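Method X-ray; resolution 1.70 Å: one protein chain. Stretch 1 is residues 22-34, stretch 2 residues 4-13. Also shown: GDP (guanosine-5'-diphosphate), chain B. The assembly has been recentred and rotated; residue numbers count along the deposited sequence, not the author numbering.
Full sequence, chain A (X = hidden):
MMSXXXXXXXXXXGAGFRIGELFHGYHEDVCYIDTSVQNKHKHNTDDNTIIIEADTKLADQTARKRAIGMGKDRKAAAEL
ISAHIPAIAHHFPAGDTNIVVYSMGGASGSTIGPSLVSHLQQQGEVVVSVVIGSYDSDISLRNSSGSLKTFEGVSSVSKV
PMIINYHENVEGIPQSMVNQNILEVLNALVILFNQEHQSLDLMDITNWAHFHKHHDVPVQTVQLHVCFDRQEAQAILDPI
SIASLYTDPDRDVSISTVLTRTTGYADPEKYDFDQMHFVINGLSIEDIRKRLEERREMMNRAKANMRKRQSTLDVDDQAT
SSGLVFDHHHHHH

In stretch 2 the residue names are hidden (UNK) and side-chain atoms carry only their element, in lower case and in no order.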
# COMPACT_ATOMS: atom_id res chain seq x y z
N LEU A 22 0.09 10.97 11.56
CA LEU A 22 -1.31 11.41 11.65
C LEU A 22 -2.18 10.38 12.38
O LEU A 22 -3.17 10.74 13.01
CB LEU A 22 -1.90 11.69 10.27
CG LEU A 22 -1.25 12.83 9.47
CD1 LEU A 22 -1.88 12.98 8.09
CD2 LEU A 22 -1.37 14.14 10.25
N PHE A 23 -1.79 9.11 12.30
CA PHE A 23 -2.61 8.02 12.83
C PHE A 23 -2.25 7.72 14.28
O PHE A 23 -2.88 6.87 14.93
CB PHE A 23 -2.40 6.76 11.97
CG PHE A 23 -3.36 5.64 12.29
CD1 PHE A 23 -4.72 5.78 12.05
CD2 PHE A 23 -2.89 4.44 12.82
CE1 PHE A 23 -5.60 4.75 12.32
CE2 PHE A 23 -3.78 3.40 13.10
CZ PHE A 23 -5.13 3.56 12.85
N HIS A 24 -1.25 8.41 14.80
CA HIS A 24 -0.73 8.08 16.12
C HIS A 24 -1.77 8.16 17.23
O HIS A 24 -2.50 9.15 17.36
CB HIS A 24 0.46 8.97 16.49
CG HIS A 24 0.96 8.73 17.87
ND1 HIS A 24 1.74 7.64 18.21
CD2 HIS A 24 0.74 9.41 19.02
CE1 HIS A 24 2.00 7.68 19.50
NE2 HIS A 24 1.41 8.74 20.02
N GLY A 25 -1.84 7.12 18.05
CA GLY A 25 -2.80 7.08 19.13
C GLY A 25 -4.03 6.26 18.78
O GLY A 25 -4.81 5.90 19.66
N TYR A 26 -4.20 5.96 17.50
CA TYR A 26 -5.33 5.14 17.06
C TYR A 26 -5.02 3.66 17.17
O TYR A 26 -5.91 2.82 17.10
CB TYR A 26 -5.71 5.49 15.63
CG TYR A 26 -6.54 6.75 15.51
CD1 TYR A 26 -5.95 8.00 15.65
CD2 TYR A 26 -7.91 6.68 15.29
CE1 TYR A 26 -6.71 9.15 15.55
CE2 TYR A 26 -8.67 7.82 15.19
CZ TYR A 26 -8.07 9.06 15.32
OH TYR A 26 -8.82 10.20 15.23
N HIS A 27 -3.74 3.35 17.36
CA HIS A 27 -3.31 1.96 17.48
C HIS A 27 -1.91 1.89 18.04
O HIS A 27 -1.02 2.61 17.59
CB HIS A 27 -3.35 1.27 16.11
CG HIS A 27 -3.25 -0.22 16.18
ND1 HIS A 27 -4.23 -1.01 16.75
CD2 HIS A 27 -2.28 -1.07 15.75
CE1 HIS A 27 -3.87 -2.28 16.67
NE2 HIS A 27 -2.70 -2.35 16.07
N GLU A 28 -1.70 1.01 19.01
CA GLU A 28 -0.40 0.93 19.68
C GLU A 28 0.64 0.16 18.88
O GLU A 28 1.81 0.55 18.82
CB GLU A 28 -0.57 0.31 21.07
CG GLU A 28 -1.30 1.20 22.07
CD GLU A 28 -1.60 0.48 23.37
OE1 GLU A 28 -1.23 -0.71 23.50
OE2 GLU A 28 -2.22 1.11 24.27
N ASP A 29 0.20 -0.91 18.23
CA ASP A 29 1.14 -1.86 17.63
C ASP A 29 1.53 -1.47 16.21
O ASP A 29 1.21 -2.16 15.24
CB ASP A 29 0.55 -3.27 17.65
CG ASP A 29 0.25 -3.75 19.06
OD1 ASP A 29 1.11 -3.52 19.94
OD2 ASP A 29 -0.82 -4.33 19.28
N VAL A 30 2.24 -0.36 16.11
CA VAL A 30 2.67 0.14 14.82
C VAL A 30 4.20 0.20 14.78
O VAL A 30 4.87 0.27 15.83
CB VAL A 30 2.12 1.56 14.54
CG1 VAL A 30 0.60 1.60 14.66
CG2 VAL A 30 2.74 2.57 15.48
N CYS A 31 4.75 0.16 13.58
CA CYS A 31 6.19 0.26 13.43
C CYS A 31 6.52 0.95 12.12
O CYS A 31 5.67 1.07 11.23
CB CYS A 31 6.86 -1.12 13.53
SG CYS A 31 6.42 -2.29 12.22
N TYR A 32 7.77 1.41 12.03
CA TYR A 32 8.19 2.28 10.94
C TYR A 32 9.50 1.79 10.34
O TYR A 32 10.45 1.50 11.06
CB TYR A 32 8.44 3.68 11.45
CG TYR A 32 7.24 4.42 11.99
CD1 TYR A 32 6.83 4.26 13.31
CD2 TYR A 32 6.55 5.32 11.19
CE1 TYR A 32 5.74 4.96 13.81
CE2 TYR A 32 5.45 6.01 11.68
CZ TYR A 32 5.06 5.83 12.98
OH TYR A 32 3.99 6.53 13.47
N ILE A 33 9.54 1.71 9.01
CA ILE A 33 10.74 1.26 8.31
C ILE A 33 11.02 2.21 7.15
O ILE A 33 10.16 2.46 6.32
CB ILE A 33 10.59 -0.18 7.75
CG1 ILE A 33 10.03 -1.14 8.81
CG2 ILE A 33 11.93 -0.70 7.24
CD1 ILE A 33 8.53 -1.20 8.82
N ASP A 34 12.24 2.73 7.10
CA ASP A 34 12.61 3.67 6.04
C ASP A 34 14.10 3.59 5.77
O ASP A 34 14.83 2.83 6.42
CB ASP A 34 12.24 5.09 6.47
CG ASP A 34 12.05 6.04 5.29
OD1 ASP A 34 12.43 5.68 4.14
OD2 ASP A 34 11.50 7.14 5.51
N UNK A 4 0.97 -13.09 19.69
CA UNK A 4 0.91 -12.22 18.51
C UNK A 4 -0.03 -11.07 18.79
O UNK A 4 -1.08 -11.27 19.39
n UNK A 4 0.24 -14.94 13.12
c UNK A 4 1.41 -13.94 16.65
c UNK A 4 0.55 -14.01 14.25
c UNK A 4 0.41 -12.99 17.29
c UNK A 4 0.78 -14.80 15.54
N UNK A 5 0.33 -9.87 18.35
CA UNK A 5 -0.59 -8.74 18.45
C UNK A 5 -1.76 -8.97 17.50
O UNK A 5 -1.64 -9.74 16.55
c UNK A 5 1.20 -7.12 19.18
c UNK A 5 0.11 -7.40 18.14
c UNK A 5 0.71 -7.42 16.73
N UNK A 6 -2.90 -8.35 17.78
CA UNK A 6 -4.07 -8.49 16.92
C UNK A 6 -3.83 -7.91 15.53
O UNK A 6 -4.15 -8.53 14.52
c UNK A 6 -7.24 -8.45 20.86
c UNK A 6 -5.30 -7.85 17.56
c UNK A 6 -5.70 -8.51 18.89
c UNK A 6 -6.88 -7.79 19.53
n UNK A 6 -8.51 -7.89 21.40
N UNK A 7 -3.26 -6.71 15.48
CA UNK A 7 -2.98 -6.06 14.22
C UNK A 7 -1.63 -5.35 14.30
O UNK A 7 -1.44 -4.50 15.17
c UNK A 7 -3.74 -4.35 12.54
c UNK A 7 -4.05 -5.01 13.87
o UNK A 7 -5.35 -5.63 13.81
N UNK A 8 -0.70 -5.73 13.43
CA UNK A 8 0.56 -5.00 13.28
C UNK A 8 0.44 -4.08 12.08
O UNK A 8 0.05 -4.52 10.99
c UNK A 8 3.66 -4.87 14.39
c UNK A 8 1.75 -5.96 13.08
n UNK A 8 3.96 -6.04 15.22
n UNK A 8 4.41 -7.11 17.21
n UNK A 8 4.08 -4.84 17.18
c UNK A 8 4.16 -6.00 16.53
c UNK A 8 3.14 -5.27 13.01
N UNK A 9 0.78 -2.82 12.25
CA UNK A 9 0.79 -1.91 11.11
C UNK A 9 2.22 -1.52 10.80
O UNK A 9 2.96 -1.11 11.69
c UNK A 9 -0.13 0.18 10.13
c UNK A 9 -0.05 -0.66 11.38
c UNK A 9 -2.41 0.14 12.13
c UNK A 9 -1.45 -1.06 11.89
N UNK A 10 2.61 -1.70 9.54
CA UNK A 10 3.96 -1.36 9.07
C UNK A 10 3.89 -0.11 8.21
O UNK A 10 3.35 -0.16 7.09
c UNK A 10 4.94 -6.31 10.23
c UNK A 10 4.68 -3.84 8.95
c UNK A 10 6.03 -5.46 10.15
o UNK A 10 5.08 -7.52 10.88
c UNK A 10 3.73 -5.95 9.69
c UNK A 10 4.55 -2.51 8.23
c UNK A 10 3.60 -4.72 9.05
c UNK A 10 5.89 -4.24 9.50
N UNK A 11 4.45 0.99 8.71
CA UNK A 11 4.48 2.25 7.98
C UNK A 11 5.84 2.36 7.29
O UNK A 11 6.87 2.39 7.96
c UNK A 11 1.38 3.43 11.39
c UNK A 11 4.29 3.44 8.93
c UNK A 11 1.82 3.88 8.68
c UNK A 11 0.53 3.98 9.21
c UNK A 11 2.66 3.33 10.86
c UNK A 11 0.31 3.75 10.57
c UNK A 11 2.89 3.55 9.50
N UNK A 12 5.84 2.40 5.95
CA UNK A 12 7.07 2.30 5.18
C UNK A 12 7.30 3.50 4.28
O UNK A 12 6.39 3.95 3.56
c UNK A 12 7.08 1.03 4.32
s UNK A 12 6.65 -0.49 5.20
N UNK A 13 8.53 4.01 4.31
CA UNK A 13 8.91 5.15 3.49
C UNK A 13 8.27 6.44 3.98
O UNK A 13 7.57 6.43 4.99
PB GDP B . 9.61 7.06 -0.33
O1B GDP B . 10.13 7.60 0.98
O2B GDP B . 8.71 5.87 -0.09
O3B GDP B . 10.73 6.69 -1.27
O3A GDP B . 8.73 8.17 -1.10
PA GDP B . 7.61 9.12 -0.45
O1A GDP B . 8.10 10.07 0.62
O2A GDP B . 6.45 8.28 0.05
O5' GDP B . 7.15 9.97 -1.71
C5' GDP B . 6.70 9.35 -2.91
C4' GDP B . 5.39 10.00 -3.35
O4' GDP B . 4.36 9.68 -2.42
C3' GDP B . 5.44 11.52 -3.37
O3' GDP B . 5.92 11.98 -4.64
C2' GDP B . 4.00 11.90 -3.14
O2' GDP B . 3.28 11.81 -4.37
C1' GDP B . 3.45 10.77 -2.29
N9 GDP B . 3.40 11.12 -0.85
C8 GDP B . 4.43 11.26 0.01
N7 GDP B . 3.98 11.56 1.25
C5 GDP B . 2.64 11.61 1.20
C6 GDP B . 1.53 11.87 2.14
O6 GDP B . 1.75 12.12 3.35
N1 GDP B . 0.27 11.81 1.65
C2 GDP B . 0.00 11.54 0.36
N2 GDP B . -1.28 11.51 -0.07
N3 GDP B . 0.97 11.29 -0.55
C4 GDP B . 2.27 11.31 -0.19
O HOH W 1 -3.07 -5.11 17.87
O HOH W 2 5.17 -2.47 16.77

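Position 4 carries four carbons in a row ending in a nitrogen, and nothing of stretch 1 lies near it: an unbranched chain with a terminal amine is lysine, Lys4. Position 5 has three carbons, one bearing the other two. Its CB lies 3.4 Å from Asp29 OD2, and the fork at CB with two methyls gives Val5. Position 6 repeats the four-carbon chain ending in nitrogen, its end leading away from stretch 1; it is Lys6.

Position 7 has one carbon bearing an oxygen and a carbon, and its backbone O meets the imidazole of His27; a fork with one hydroxyl and one methyl is Thr7. Thr7 O accepts a hydrogen bond from His27 NE2 (2.6 Å, 166° at the hydrogen), near the plane of the imidazole. A water accepts from Thr7 N (2.9 Å) and donates to Asp29 OD2 (2.8 Å).

Position 8 runs through three carbons and a nitrogen to a carbon with two more nitrogens, a guanidinium whose end comes near the side chain of Asp29: Arg8. Its NH1 is 4.3 Å from Asp29 OD1, but the oxygen lies well out of the guanidinium plane, so this is charge proximity rather than a salt bridge.

Position 9 has four carbons, forked at the first with one arm two carbons long, and the tip of that arm touches the rings of Phe23 and His27; it is Ile9. Its CD1 reaches Phe23 CE2 at 3.7 Å and His27 CD2 at 3.8 Å.

Position 10 is one carbon, then a six-carbon ring bearing oxygen, with the sulfur of Cys31 against the ring: Tyr10. Cys31 SG sits 3.4 Å from Tyr10 CD2, oblique to the ring. Position 11 has the same ring without oxygen, touching Phe23, Val30 and Tyr32, so Phe11. Val30 CB meets its edge at Phe11 CE2 (3.7 Å), and its plane is inclined 30° to that of Tyr32, the rings slid apart with little overlap.

Position 12, one carbon then a sulfur near the side chain of Ile33, is Cys12; its SG is 4.1 Å from Ile33 CD1. Position 13 has no side chain: Gly13. Its phi of 71° favours glycine, and an ideal CB would fall 2.3 Å from GDP O2B.

The contact is a parallel strand pairing. Ile9 N to Asp29 O (3.1 Å), Cys31 N to Ile9 O (2.9 Å), Phe11 N to Cys31 O (2.8 Å), Ile33 N to Phe11 O (2.9 Å) and Gly13 N to Ile33 O (3.0 Å) form a ladder of hydrogen bonds alternating between strands. Side chains alternate accordingly: Ile9, Phe11, Val30 and Tyr32 pack on one face, with Phe23 packing against Ile9 and Phe11, while Tyr10, Cys12, Cys31 and Ile33 occupy the other.

Stretch 2 4-13: KVKTRIYFCG
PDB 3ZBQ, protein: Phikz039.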